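Local coordinates for vacuolar-sorting protein BRO1 (Saccharomyces cerevisiae, PDB 1ZB1) that sorts cargo proteins into intralumenal vesicles of the multivesicular body and recruits the DOA4 deubiquitinase to endosomes, here represented by its Bro1 domain, at residues A[18-24]-A[52-57]; A[94-100]-A[112-118]; A[212-217]-A[338-343]; A[257-261]-A[306-310]. All blocks are in the same frame, centred on the assembly; numbering follows the deposited sequence.

Interaction 1: residues A[18-24]-A[52-57]; sequences TEKLDWK and LDHLRN
Residues 18-22 run extended into the start of helix 23-34 and lie against one side of helix 46-58. Asp22 is the N-cap, its OD2 hydrogen-bonded to Lys25 N. CA atoms come closest at Trp23-Asp53, 5.2 Å, and stand 7.0 Å apart at Lys20-Asn57. Asp53, chi1 t, accepts from the backbone: Trp23 N to Asp53 OD1 is 2.8 Å. Its OD2 forms a salt bridge with Lys20 NZ at 2.7 Å. Arg56 is stretched, chi1 to chi3 all t. Its NH2 donates to Thr18 OG1 at 2.9 Å and its NH1 to Glu19 O at 3.1 Å, while Leu21 CB lies over one guanidinium face. Outside the pair, Thr18 OG1 also bonds Thr98 O, and Arg56 NE meets Glu121 in a salt bridge. Leu52 CD2 makes a CH-pi contact with the five-membered ring of Trp23, 3.7 Å from its centroid. The contact joins the N-terminal lead-in of the Bro1 domain to helix 46-58. Two charged residues thus bind lead-in and first helical turn through backbone as well as side chains.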
loop_
_atom_site.group_PDB
_atom_site.type_symbol
_atom_site.label_atom_id
_atom_site.label_comp_id
_atom_site.label_asym_id
_atom_site.label_seq_id
_atom_site.Cartn_x
_atom_site.Cartn_y
_atom_site.Cartn_z
ATOM N N THR A 18 17.412 2.183 10.984
ATOM C CA THR A 18 18.632 2.856 10.548
ATOM C C THR A 18 19.502 3.170 11.754
ATOM O O THR A 18 19.010 3.267 12.878
ATOM C CB THR A 18 18.326 4.188 9.827
ATOM O OG1 THR A 18 19.545 4.772 9.353
ATOM C CG2 THR A 18 17.653 5.186 10.795
ATOM N N GLU A 19 20.796 3.336 11.527
ATOM C CA GLU A 19 21.690 3.668 12.624
ATOM C C GLU A 19 21.732 5.178 12.800
ATOM O O GLU A 19 21.576 5.928 11.837
ATOM C CB GLU A 19 23.103 3.135 12.355
ATOM C CG GLU A 19 23.171 1.617 12.401
ATOM C CD GLU A 19 24.584 1.084 12.450
ATOM O OE1 GLU A 19 24.734 -0.138 12.673
ATOM O OE2 GLU A 19 25.537 1.876 12.265
ATOM N N LYS A 20 21.919 5.620 14.040
ATOM C CA LYS A 20 22.000 7.044 14.320
ATOM C C LYS A 20 23.141 7.638 13.491
ATOM O O LYS A 20 24.262 7.134 13.507
ATOM C CB LYS A 20 22.235 7.257 15.819
ATOM C CG LYS A 20 22.874 8.585 16.196
ATOM C CD LYS A 20 22.060 9.783 15.754
ATOM C CE LYS A 20 22.794 11.073 16.134
ATOM N NZ LYS A 20 22.140 12.295 15.619
ATOM N N LEU A 21 22.842 8.696 12.748
ATOM C CA LEU A 21 23.841 9.357 11.913
ATOM C C LEU A 21 24.135 10.732 12.514
ATOM O O LEU A 21 23.213 11.462 12.877
ATOM C CB LEU A 21 23.294 9.523 10.495
ATOM C CG LEU A 21 24.195 10.067 9.386
ATOM C CD1 LEU A 21 25.128 8.963 8.894
ATOM C CD2 LEU A 21 23.325 10.552 8.227
ATOM N N ASP A 22 25.408 11.090 12.622
ATOM C CA ASP A 22 25.755 12.395 13.182
ATOM C C ASP A 22 26.007 13.407 12.071
ATOM O O ASP A 22 27.121 13.510 11.558
ATOM C CB ASP A 22 26.996 12.280 14.079
ATOM C CG ASP A 22 27.322 13.584 14.795
ATOM O OD1 ASP A 22 28.149 13.563 15.729
ATOM O OD2 ASP A 22 26.755 14.630 14.423
ATOM N N TRP A 23 24.966 14.153 11.698
ATOM C CA TRP A 23 25.097 15.154 10.646
ATOM C C TRP A 23 26.072 16.269 11.040
ATOM O O TRP A 23 26.772 16.800 10.186
ATOM C CB TRP A 23 23.734 15.772 10.297
ATOM C CG TRP A 23 23.024 15.108 9.139
ATOM C CD1 TRP A 23 21.934 14.289 9.205
ATOM C CD2 TRP A 23 23.350 15.231 7.748
ATOM N NE1 TRP A 23 21.554 13.896 7.936
ATOM C CE2 TRP A 23 22.407 14.459 7.026
ATOM C CE3 TRP A 23 24.345 15.919 7.041
ATOM C CZ2 TRP A 23 22.430 14.358 5.629
ATOM C CZ3 TRP A 23 24.366 15.818 5.647
ATOM C CH2 TRP A 23 23.413 15.042 4.961
ATOM N N LYS A 24 26.108 16.627 12.322
ATOM C CA LYS A 24 27.013 17.678 12.785
ATOM C C LYS A 24 28.467 17.270 12.553
ATOM O O LYS A 24 29.226 17.980 11.894
ATOM C CB LYS A 24 26.777 17.974 14.271
ATOM C CG LYS A 24 25.372 18.469 14.579
ATOM C CD LYS A 24 25.124 18.627 16.076
ATOM C CE LYS A 24 25.893 19.802 16.651
ATOM N NZ LYS A 24 25.623 19.992 18.108
ATOM N N LEU A 52 18.827 19.853 11.750
ATOM C CA LEU A 52 18.782 18.775 10.769
ATOM C C LEU A 52 19.110 17.436 11.424
ATOM O O LEU A 52 18.443 16.439 11.170
ATOM C CB LEU A 52 19.788 19.032 9.648
ATOM C CG LEU A 52 20.085 17.836 8.729
ATOM C CD1 LEU A 52 18.879 17.561 7.814
ATOM C CD2 LEU A 52 21.321 18.137 7.893
ATOM N N ASP A 53 20.155 17.412 12.249
ATOM C CA ASP A 53 20.555 16.181 12.924
ATOM C C ASP A 53 19.396 15.680 13.785
ATOM O O ASP A 53 19.137 14.477 13.878
ATOM C CB ASP A 53 21.786 16.434 13.800
ATOM C CG ASP A 53 22.364 15.157 14.379
ATOM O OD1 ASP A 53 22.857 14.318 13.593
ATOM O OD2 ASP A 53 22.323 14.989 15.617
ATOM N N HIS A 54 18.700 16.618 14.414
ATOM C CA HIS A 54 17.562 16.281 15.264
ATOM C C HIS A 54 16.382 15.769 14.419
ATOM O O HIS A 54 15.701 14.809 14.789
ATOM C CB HIS A 54 17.127 17.517 16.053
ATOM C CG HIS A 54 16.279 17.202 17.246
ATOM N ND1 HIS A 54 15.348 18.083 17.751
ATOM C CD2 HIS A 54 16.241 16.111 18.048
ATOM C CE1 HIS A 54 14.770 17.548 18.813
ATOM N NE2 HIS A 54 15.293 16.352 19.013
ATOM N N LEU A 55 16.150 16.416 13.279
ATOM C CA LEU A 55 15.060 16.034 12.387
ATOM C C LEU A 55 15.188 14.573 11.954
ATOM O O LEU A 55 14.208 13.831 11.990
ATOM C CB LEU A 55 15.041 16.945 11.156
ATOM C CG LEU A 55 14.059 16.584 10.040
ATOM C CD1 LEU A 55 12.623 16.658 10.562
ATOM C CD2 LEU A 55 14.255 17.538 8.850
ATOM N N ARG A 56 16.391 14.156 11.560
ATOM C CA ARG A 56 16.590 12.769 11.132
ATOM C C ARG A 56 16.328 11.809 12.285
ATOM O O ARG A 56 15.756 10.733 12.095
ATOM C CB ARG A 56 18.012 12.541 10.599
ATOM C CG ARG A 56 18.251 11.093 10.088
ATOM C CD ARG A 56 19.680 10.892 9.554
ATOM N NE ARG A 56 19.808 9.705 8.705
ATOM C CZ ARG A 56 19.915 8.454 9.144
ATOM N NH1 ARG A 56 19.917 8.188 10.445
ATOM N NH2 ARG A 56 20.018 7.457 8.274
ATOM N N ASN A 57 16.746 12.180 13.490
ATOM C CA ASN A 57 16.493 11.297 14.614
ATOM C C ASN A 57 14.986 11.191 14.839
ATOM O O ASN A 57 14.471 10.103 15.117
ATOM C CB ASN A 57 17.213 11.795 15.875
ATOM C CG ASN A 57 18.709 11.537 15.821
ATOM O OD1 ASN A 57 19.142 10.467 15.398
ATOM N ND2 ASN A 57 19.501 12.506 16.260
HETATM O O HOH W 1 20.109 9.808 12.759
HETATM O O HOH W 2 20.777 12.629 12.716
HETATM O O HOH W 3 25.000 15.628 16.822
#

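Interaction 2: residues A[94-100]-A[112-118]; sequences KMDFTWY and KYTQHTL
The His116 ring packs its face on Lys94 CA, 3.7 Å from the ring centroid, a CH-pi contact. At the ring's edge, His116 ND1 donates to Met95 O at 2.8 Å. Asp96 centres an inverse gamma turn, after which strand 97-100 pairs with strand 112-115. The axes approach to 4.6 Å at 159°. Trp99 and Tyr113 form the hydrogen-bonded pair: Trp99 N to Tyr113 O and Tyr113 N to Trp99 O are both 3.0 Å. Thr98-Thr114 and Tyr100-Lys112 are non-hydrogen-bonded pairs, with CA atoms 4.4 and 4.1 Å apart. Gln115 N adds a hydrogen bond to Phe97 O, 3.1 Å. Thr98 OG1 and Thr114 OG1, both chi1 m, stand 2.8 Å apart. Lys112 CB sits over the Tyr100 ring, 3.8 Å from its centroid, and Lys112 NZ reaches Glu19 in a salt bridge. Phe97 and Trp99 point to the face opposite Thr98 and Tyr100, where Trp99 meets Phe120 edge-to-face and Glu121 by a hydrogen bond. This is a two-stranded antiparallel beta hairpin set against helix 118-139.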
loop_
_atom_site.group_PDB
_atom_site.type_symbol
_atom_site.label_atom_id
_atom_site.label_comp_id
_atom_site.label_asym_id
_atom_site.label_seq_id
_atom_site.Cartn_x
_atom_site.Cartn_y
_atom_site.Cartn_z
ATOM N N LYS A 94 30.490 11.732 1.927
ATOM C CA LYS A 94 30.860 10.503 2.623
ATOM C C LYS A 94 30.053 10.277 3.899
ATOM O O LYS A 94 30.597 9.855 4.918
ATOM C CB LYS A 94 32.354 10.512 2.968
ATOM C CG LYS A 94 33.278 10.656 1.767
ATOM C CD LYS A 94 33.127 9.492 0.796
ATOM C CE LYS A 94 34.016 9.680 -0.429
ATOM N NZ LYS A 94 35.453 9.798 -0.057
ATOM N N MET A 95 28.758 10.579 3.850
ATOM C CA MET A 95 27.900 10.360 5.006
ATOM C C MET A 95 27.680 8.854 5.078
ATOM O O MET A 95 27.392 8.220 4.061
ATOM C CB MET A 95 26.558 11.071 4.823
ATOM C CG MET A 95 26.667 12.583 4.685
ATOM S SD MET A 95 27.538 13.320 6.068
ATOM C CE MET A 95 26.465 12.863 7.436
ATOM N N ASP A 96 27.818 8.276 6.266
ATOM C CA ASP A 96 27.636 6.838 6.407
ATOM C C ASP A 96 26.175 6.423 6.595
ATOM O O ASP A 96 25.810 5.890 7.637
ATOM C CB ASP A 96 28.472 6.296 7.573
ATOM C CG ASP A 96 29.970 6.322 7.290
ATOM O OD1 ASP A 96 30.375 6.148 6.118
ATOM O OD2 ASP A 96 30.742 6.496 8.253
ATOM N N PHE A 97 25.356 6.662 5.577
ATOM C CA PHE A 97 23.940 6.294 5.600
ATOM C C PHE A 97 23.858 4.771 5.773
ATOM O O PHE A 97 24.273 4.010 4.883
ATOM C CB PHE A 97 23.280 6.706 4.279
ATOM C CG PHE A 97 23.343 8.191 3.992
ATOM C CD1 PHE A 97 23.786 8.654 2.755
ATOM C CD2 PHE A 97 22.892 9.120 4.929
ATOM C CE1 PHE A 97 23.778 10.021 2.449
ATOM C CE2 PHE A 97 22.876 10.489 4.639
ATOM C CZ PHE A 97 23.316 10.943 3.401
ATOM N N THR A 98 23.313 4.330 6.904
ATOM C CA THR A 98 23.226 2.904 7.211
ATOM C C THR A 98 21.803 2.418 7.486
ATOM O O THR A 98 21.172 2.824 8.472
ATOM C CB THR A 98 24.137 2.583 8.430
ATOM O OG1 THR A 98 25.481 2.996 8.134
ATOM C CG2 THR A 98 24.123 1.089 8.757
ATOM N N TRP A 99 21.303 1.541 6.615
ATOM C CA TRP A 99 19.944 1.005 6.755
ATOM C C TRP A 99 19.834 -0.516 6.819
ATOM O O TRP A 99 20.541 -1.236 6.108
ATOM C CB TRP A 99 19.051 1.498 5.608
ATOM C CG TRP A 99 18.814 2.979 5.625
ATOM C CD1 TRP A 99 19.646 3.948 5.152
ATOM C CD2 TRP A 99 17.683 3.655 6.183
ATOM N NE1 TRP A 99 19.102 5.195 5.381
ATOM C CE2 TRP A 99 17.897 5.041 6.014
ATOM C CE3 TRP A 99 16.504 3.224 6.813
ATOM C CZ2 TRP A 99 16.978 6.003 6.450
ATOM C CZ3 TRP A 99 15.585 4.189 7.248
ATOM C CH2 TRP A 99 15.833 5.560 7.063
ATOM N N TYR A 100 18.920 -0.987 7.663
ATOM C CA TYR A 100 18.658 -2.414 7.834
ATOM C C TYR A 100 17.458 -2.843 6.990
ATOM O O TYR A 100 16.541 -2.056 6.747
ATOM C CB TYR A 100 18.329 -2.737 9.301
ATOM C CG TYR A 100 19.478 -2.621 10.279
ATOM C CD1 TYR A 100 19.898 -1.379 10.763
ATOM C CD2 TYR A 100 20.127 -3.767 10.750
ATOM C CE1 TYR A 100 20.937 -1.283 11.698
ATOM C CE2 TYR A 100 21.164 -3.682 11.678
ATOM C CZ TYR A 100 21.561 -2.444 12.149
ATOM O OH TYR A 100 22.567 -2.375 13.079
ATOM N N LYS A 112 22.271 -5.207 7.141
ATOM C CA LYS A 112 22.362 -3.777 6.878
ATOM C C LYS A 112 23.398 -3.426 5.817
ATOM O O LYS A 112 24.313 -4.206 5.541
ATOM C CB LYS A 112 22.703 -3.028 8.167
ATOM C CG LYS A 112 24.032 -3.424 8.775
ATOM C CD LYS A 112 24.441 -2.463 9.879
ATOM C CE LYS A 112 25.760 -2.875 10.506
ATOM N NZ LYS A 112 26.152 -1.942 11.593
ATOM N N TYR A 113 23.247 -2.237 5.242
ATOM C CA TYR A 113 24.157 -1.738 4.223
ATOM C C TYR A 113 24.481 -0.276 4.500
ATOM O O TYR A 113 23.660 0.465 5.064
ATOM C CB TYR A 113 23.515 -1.835 2.838
ATOM C CG TYR A 113 23.046 -3.217 2.456
ATOM C CD1 TYR A 113 23.942 -4.169 1.954
ATOM C CD2 TYR A 113 21.704 -3.578 2.599
ATOM C CE1 TYR A 113 23.508 -5.455 1.602
ATOM C CE2 TYR A 113 21.256 -4.860 2.251
ATOM C CZ TYR A 113 22.162 -5.791 1.752
ATOM O OH TYR A 113 21.712 -7.043 1.382
ATOM N N THR A 114 25.681 0.130 4.102
ATOM C CA THR A 114 26.124 1.514 4.251
ATOM C C THR A 114 26.500 1.962 2.841
ATOM O O THR A 114 27.262 1.278 2.151
ATOM C CB THR A 114 27.354 1.621 5.186
ATOM O OG1 THR A 114 26.986 1.224 6.514
ATOM C CG2 THR A 114 27.883 3.051 5.215
ATOM N N GLN A 115 25.936 3.082 2.402
ATOM C CA GLN A 115 26.206 3.611 1.066
ATOM C C GLN A 115 26.145 5.137 1.162
ATOM O O GLN A 115 25.303 5.688 1.886
ATOM C CB GLN A 115 25.172 3.054 0.067
ATOM C CG GLN A 115 25.357 3.509 -1.383
ATOM C CD GLN A 115 24.604 2.635 -2.388
ATOM O OE1 GLN A 115 23.943 3.140 -3.302
ATOM N NE2 GLN A 115 24.717 1.329 -2.232
ATOM N N HIS A 116 27.035 5.816 0.441
ATOM C CA HIS A 116 27.122 7.275 0.482
ATOM C C HIS A 116 26.192 8.066 -0.445
ATOM O O HIS A 116 26.050 9.279 -0.288
ATOM C CB HIS A 116 28.554 7.738 0.178
ATOM C CG HIS A 116 29.593 7.209 1.119
ATOM N ND1 HIS A 116 29.407 7.143 2.483
ATOM C CD2 HIS A 116 30.862 6.800 0.896
ATOM C CE1 HIS A 116 30.516 6.719 3.059
ATOM N NE2 HIS A 116 31.416 6.503 2.119
ATOM N N THR A 117 25.576 7.409 -1.415
ATOM C CA THR A 117 24.712 8.127 -2.343
ATOM C C THR A 117 23.430 8.649 -1.705
ATOM O O THR A 117 22.851 8.012 -0.821
ATOM C CB THR A 117 24.333 7.246 -3.542
ATOM O OG1 THR A 117 23.401 6.245 -3.121
ATOM C CG2 THR A 117 25.583 6.565 -4.117
ATOM N N LEU A 118 22.990 9.818 -2.164
ATOM C CA LEU A 118 21.768 10.416 -1.651
ATOM C C LEU A 118 20.571 9.549 -2.043
ATOM O O LEU A 118 19.580 9.497 -1.318
ATOM C CB LEU A 118 21.608 11.849 -2.186
ATOM C CG LEU A 118 22.698 12.833 -1.719
ATOM C CD1 LEU A 118 22.439 14.230 -2.276
ATOM C CD2 LEU A 118 22.723 12.876 -0.187
HETATM O O HOH W 4 27.225 11.307 1.184
#

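Interaction 3: residues A[212-217]-A[338-343]; sequences SKLSRA and IKALDA
Lys213, Ile338 and Leu341 bury the most surface here, where the extended, irregular segment 338-343 crosses helix 208-230 at residues 212-217. CA atoms are nearest at Lys213-Ala340, 4.6 Å, and Leu214-Leu341, 5.0 Å. Lys213 O takes a hydrogen bond from Leu341 N at 3.1 Å while still accepting from Ala217 N at 3.2 Å in the helix. The Lys213 side chain, chi1 m, passes across the segment, with Lys213 CE 3.2 Å from Lys339 O. Ile338, chi1 m, points toward the helix. Its CG2 is 3.4 Å from Ser212 OG and 3.9 Å from Arg216 CB. Leu341, chi1 t, places CD2 3.8 Å from Leu214 CD2, and its O lies 3.2 Å from Ala217 CB. Ala340 CB meets Ala217 CB at 4.0 Å, so two small side chains allow the close approach. Beyond the pair, Asp342 hydrogen-bonds His187 and Ala343 N hydrogen-bonds Gln191, both on helix 176-198. A long interhelical loop, between helices 303-322 and 349-371, thus packs across the helical array of the Bro1 domain.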
loop_
_atom_site.group_PDB
_atom_site.type_symbol
_atom_site.label_atom_id
_atom_site.label_comp_id
_atom_site.label_asym_id
_atom_site.label_seq_id
_atom_site.Cartn_x
_atom_site.Cartn_y
_atom_site.Cartn_z
ATOM N N SER A 212 -21.494 -4.578 -7.435
ATOM C CA SER A 212 -20.984 -5.653 -8.276
ATOM C C SER A 212 -19.725 -5.249 -9.051
ATOM O O SER A 212 -18.730 -5.980 -9.064
ATOM C CB SER A 212 -22.065 -6.102 -9.262
ATOM O OG SER A 212 -21.564 -7.095 -10.133
ATOM N N LYS A 213 -19.777 -4.087 -9.696
ATOM C CA LYS A 213 -18.646 -3.594 -10.481
ATOM C C LYS A 213 -17.430 -3.291 -9.606
ATOM O O LYS A 213 -16.303 -3.628 -9.966
ATOM C CB LYS A 213 -19.057 -2.332 -11.253
ATOM C CG LYS A 213 -20.326 -2.524 -12.068
ATOM C CD LYS A 213 -20.788 -1.248 -12.756
ATOM C CE LYS A 213 -19.985 -0.966 -14.010
ATOM N NZ LYS A 213 -20.645 0.083 -14.835
ATOM N N LEU A 214 -17.664 -2.651 -8.463
ATOM C CA LEU A 214 -16.587 -2.309 -7.539
ATOM C C LEU A 214 -15.964 -3.565 -6.941
ATOM O O LEU A 214 -14.755 -3.615 -6.700
ATOM C CB LEU A 214 -17.117 -1.415 -6.415
ATOM C CG LEU A 214 -17.561 -0.010 -6.836
ATOM C CD1 LEU A 214 -18.283 0.667 -5.692
ATOM C CD2 LEU A 214 -16.346 0.794 -7.272
ATOM N N SER A 215 -16.799 -4.574 -6.698
ATOM C CA SER A 215 -16.332 -5.832 -6.141
ATOM C C SER A 215 -15.467 -6.550 -7.157
ATOM O O SER A 215 -14.460 -7.151 -6.802
ATOM C CB SER A 215 -17.515 -6.723 -5.754
ATOM O OG SER A 215 -18.172 -6.219 -4.606
ATOM N N ARG A 216 -15.854 -6.484 -8.426
ATOM C CA ARG A 216 -15.076 -7.144 -9.458
ATOM C C ARG A 216 -13.687 -6.527 -9.518
ATOM O O ARG A 216 -12.693 -7.234 -9.680
ATOM C CB ARG A 216 -15.749 -7.021 -10.825
ATOM C CG ARG A 216 -15.036 -7.823 -11.897
ATOM C CD ARG A 216 -15.029 -9.309 -11.542
ATOM N NE ARG A 216 -13.981 -10.055 -12.234
ATOM C CZ ARG A 216 -13.882 -10.170 -13.554
ATOM N NH1 ARG A 216 -14.773 -9.583 -14.347
ATOM N NH2 ARG A 216 -12.888 -10.872 -14.083
ATOM N N ALA A 217 -13.622 -5.209 -9.381
ATOM C CA ALA A 217 -12.340 -4.520 -9.418
ATOM C C ALA A 217 -11.463 -4.963 -8.243
ATOM O O ALA A 217 -10.256 -5.152 -8.402
ATOM C CB ALA A 217 -12.554 -3.003 -9.394
ATOM N N ILE A 338 -19.628 -8.645 -16.205
ATOM C CA ILE A 338 -19.493 -7.683 -15.117
ATOM C C ILE A 338 -18.276 -6.820 -15.417
ATOM O O ILE A 338 -17.153 -7.317 -15.467
ATOM C CB ILE A 338 -19.280 -8.383 -13.761
ATOM C CG1 ILE A 338 -20.421 -9.368 -13.497
ATOM C CG2 ILE A 338 -19.217 -7.344 -12.649
ATOM C CD1 ILE A 338 -20.277 -10.148 -12.204
ATOM N N LYS A 339 -18.508 -5.527 -15.610
ATOM C CA LYS A 339 -17.442 -4.583 -15.931
ATOM C C LYS A 339 -16.868 -3.900 -14.687
ATOM O O LYS A 339 -17.507 -3.042 -14.077
ATOM C CB LYS A 339 -17.983 -3.544 -16.909
ATOM C CG LYS A 339 -18.668 -4.177 -18.113
ATOM C CD LYS A 339 -19.550 -3.185 -18.848
ATOM C CE LYS A 339 -20.364 -3.878 -19.931
ATOM N NZ LYS A 339 -21.325 -2.949 -20.592
ATOM N N ALA A 340 -15.649 -4.290 -14.327
ATOM C CA ALA A 340 -14.963 -3.757 -13.152
ATOM C C ALA A 340 -14.843 -2.235 -13.115
ATOM O O ALA A 340 -14.649 -1.587 -14.145
ATOM C CB ALA A 340 -13.576 -4.386 -13.041
ATOM N N LEU A 341 -14.958 -1.675 -11.914
ATOM C CA LEU A 341 -14.847 -0.235 -11.712
ATOM C C LEU A 341 -13.813 0.072 -10.622
ATOM O O LEU A 341 -14.064 -0.160 -9.439
ATOM C CB LEU A 341 -16.202 0.354 -11.312
ATOM C CG LEU A 341 -16.222 1.868 -11.072
ATOM C CD1 LEU A 341 -15.904 2.587 -12.367
ATOM C CD2 LEU A 341 -17.581 2.303 -10.542
ATOM N N ASP A 342 -12.656 0.585 -11.037
ATOM C CA ASP A 342 -11.560 0.953 -10.131
ATOM C C ASP A 342 -11.845 2.359 -9.591
ATOM O O ASP A 342 -11.815 3.328 -10.348
ATOM C CB ASP A 342 -10.241 0.967 -10.910
ATOM C CG ASP A 342 -9.018 1.059 -10.009
ATOM O OD1 ASP A 342 -9.123 1.586 -8.882
ATOM O OD2 ASP A 342 -7.944 0.606 -10.444
ATOM N N ALA A 343 -12.101 2.476 -8.290
ATOM C CA ALA A 343 -12.421 3.772 -7.689
ATOM C C ALA A 343 -11.242 4.548 -7.090
ATOM O O ALA A 343 -11.427 5.649 -6.570
ATOM C CB ALA A 343 -13.492 3.584 -6.618
#

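Interaction 4: residues A[257-261]-A[306-310]; sequences SLSAY and FKETL
Ser257 opens the segment from helix 242-269 with its CA-CB bond toward helix 303-322. Its OG lies 3.5 Å from Phe306 CE2, near the plane of that ring. The two helices run roughly parallel: the axes of 257-261 and 306-310 make an angle of 26° and come no closer than 12.2 Å. CA atoms are 9.4 Å apart at Leu258-Phe306 and 7.6 Å at Tyr261-Leu310. Leu258, chi1 t, brings CD1 to 3.9 Å from Phe306 CZ. One turn on from Ser257, Tyr261 points toward the partner with chi1 t. Phe306, also chi1 t, sends its edge at the Tyr261 face in a T-shaped stack, centroids 5.5 Å apart and planes at 84°. Leu310 CD2 reaches Tyr261 CD1 at 3.3 Å, and Thr309 CG2 lies 3.6 Å from Tyr261 OH. Helix 275-290 contributes Leu287 beside Ser257 and Phe306. Aromatic and aliphatic contacts thus join the first and third of three successive helices, as in the TPR-like solenoid part of Bro1 domains.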
loop_
_atom_site.group_PDB
_atom_site.type_symbol
_atom_site.label_atom_id
_atom_site.label_comp_id
_atom_site.label_asym_id
_atom_site.label_seq_id
_atom_site.Cartn_x
_atom_site.Cartn_y
_atom_site.Cartn_z
ATOM N N SER A 257 -16.935 -13.687 -5.847
ATOM C CA SER A 257 -18.220 -14.240 -5.428
ATOM C C SER A 257 -19.211 -13.121 -5.123
ATOM O O SER A 257 -20.362 -13.158 -5.566
ATOM C CB SER A 257 -18.050 -15.106 -4.175
ATOM O OG SER A 257 -19.312 -15.489 -3.643
ATOM N N LEU A 258 -18.752 -12.133 -4.361
ATOM C CA LEU A 258 -19.587 -11.001 -3.977
ATOM C C LEU A 258 -20.078 -10.253 -5.211
ATOM O O LEU A 258 -21.205 -9.754 -5.244
ATOM C CB LEU A 258 -18.796 -10.048 -3.078
ATOM C CG LEU A 258 -19.627 -9.120 -2.192
ATOM C CD1 LEU A 258 -20.374 -9.962 -1.164
ATOM C CD2 LEU A 258 -18.721 -8.111 -1.492
ATOM N N SER A 259 -19.221 -10.182 -6.224
ATOM C CA SER A 259 -19.548 -9.498 -7.469
ATOM C C SER A 259 -20.675 -10.213 -8.216
ATOM O O SER A 259 -21.630 -9.584 -8.676
ATOM C CB SER A 259 -18.309 -9.430 -8.361
ATOM O OG SER A 259 -18.596 -8.747 -9.561
ATOM N N ALA A 260 -20.551 -11.531 -8.341
ATOM C CA ALA A 260 -21.553 -12.341 -9.026
ATOM C C ALA A 260 -22.883 -12.278 -8.282
ATOM O O ALA A 260 -23.944 -12.196 -8.897
ATOM C CB ALA A 260 -21.074 -13.786 -9.127
ATOM N N TYR A 261 -22.819 -12.324 -6.956
ATOM C CA TYR A 261 -24.014 -12.258 -6.127
ATOM C C TYR A 261 -24.808 -10.986 -6.416
ATOM O O TYR A 261 -25.997 -11.041 -6.741
ATOM C CB TYR A 261 -23.623 -12.305 -4.647
ATOM C CG TYR A 261 -24.735 -11.945 -3.675
ATOM C CD1 TYR A 261 -25.939 -12.656 -3.654
ATOM C CD2 TYR A 261 -24.574 -10.907 -2.763
ATOM C CE1 TYR A 261 -26.947 -12.337 -2.748
ATOM C CE2 TYR A 261 -25.571 -10.580 -1.855
ATOM C CZ TYR A 261 -26.756 -11.299 -1.852
ATOM O OH TYR A 261 -27.740 -10.974 -0.951
ATOM N N PHE A 306 -22.843 -16.000 4.897
ATOM C CA PHE A 306 -22.979 -15.602 3.504
ATOM C C PHE A 306 -23.385 -16.802 2.653
ATOM O O PHE A 306 -24.145 -16.662 1.697
ATOM C CB PHE A 306 -21.662 -14.997 2.993
ATOM C CG PHE A 306 -21.730 -14.499 1.575
ATOM C CD1 PHE A 306 -22.726 -13.604 1.182
ATOM C CD2 PHE A 306 -20.801 -14.925 0.631
ATOM C CE1 PHE A 306 -22.798 -13.142 -0.134
ATOM C CE2 PHE A 306 -20.860 -14.472 -0.687
ATOM C CZ PHE A 306 -21.863 -13.578 -1.072
ATOM N N LYS A 307 -22.885 -17.982 3.004
ATOM C CA LYS A 307 -23.228 -19.195 2.268
ATOM C C LYS A 307 -24.733 -19.410 2.378
ATOM O O LYS A 307 -25.382 -19.800 1.409
ATOM C CB LYS A 307 -22.487 -20.406 2.847
ATOM C CG LYS A 307 -22.791 -21.731 2.153
ATOM C CD LYS A 307 -21.898 -22.841 2.704
ATOM C CE LYS A 307 -22.153 -24.187 2.031
ATOM N NZ LYS A 307 -23.457 -24.790 2.433
ATOM N N GLU A 308 -25.278 -19.144 3.562
ATOM C CA GLU A 308 -26.707 -19.299 3.802
ATOM C C GLU A 308 -27.507 -18.272 3.011
ATOM O O GLU A 308 -28.560 -18.585 2.455
ATOM C CB GLU A 308 -27.022 -19.145 5.292
ATOM C CG GLU A 308 -26.571 -20.315 6.142
ATOM C CD GLU A 308 -27.059 -20.211 7.573
ATOM O OE1 GLU A 308 -28.289 -20.078 7.773
ATOM O OE2 GLU A 308 -26.217 -20.263 8.497
ATOM N N THR A 309 -27.005 -17.044 2.970
ATOM C CA THR A 309 -27.671 -15.975 2.241
ATOM C C THR A 309 -27.812 -16.339 0.764
ATOM O O THR A 309 -28.861 -16.107 0.163
ATOM C CB THR A 309 -26.895 -14.650 2.371
ATOM O OG1 THR A 309 -26.889 -14.237 3.742
ATOM C CG2 THR A 309 -27.541 -13.563 1.523
ATOM N N LEU A 310 -26.762 -16.920 0.187
ATOM C CA LEU A 310 -26.790 -17.317 -1.217
ATOM C C LEU A 310 -27.774 -18.446 -1.469
ATOM O O LEU A 310 -28.612 -18.357 -2.363
ATOM C CB LEU A 310 -25.405 -17.765 -1.691
ATOM C CG LEU A 310 -24.326 -16.703 -1.892
ATOM C CD1 LEU A 310 -23.067 -17.359 -2.441
ATOM C CD2 LEU A 310 -24.823 -15.640 -2.854
#

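Overall arrangement
The four contacts form two groups on opposite sides of the chain's centre. Interactions 1 and 2 touch where Leu21 CD2 packs on Phe97 CE2 at 3.6 Å. Interactions 3 and 4 touch where helix 208-230, used by interaction 3, meets helix 242-269, used by interaction 4, with Ser212 O 2.8 Å from Ser259 OG. Interactions 1 and 4 have centres about 53 Å apart. All four are partly buried. Interactions 2 and 3 each include four exposed touching residues, interaction 1 has one and interaction 4 none. Charged and backbone bonds dominate interaction 1, and strand pairing dominates interaction 2. Interaction 3 has a single hydrogen bond across it, whereas interaction 4 relies on aromatic and apolar side chains.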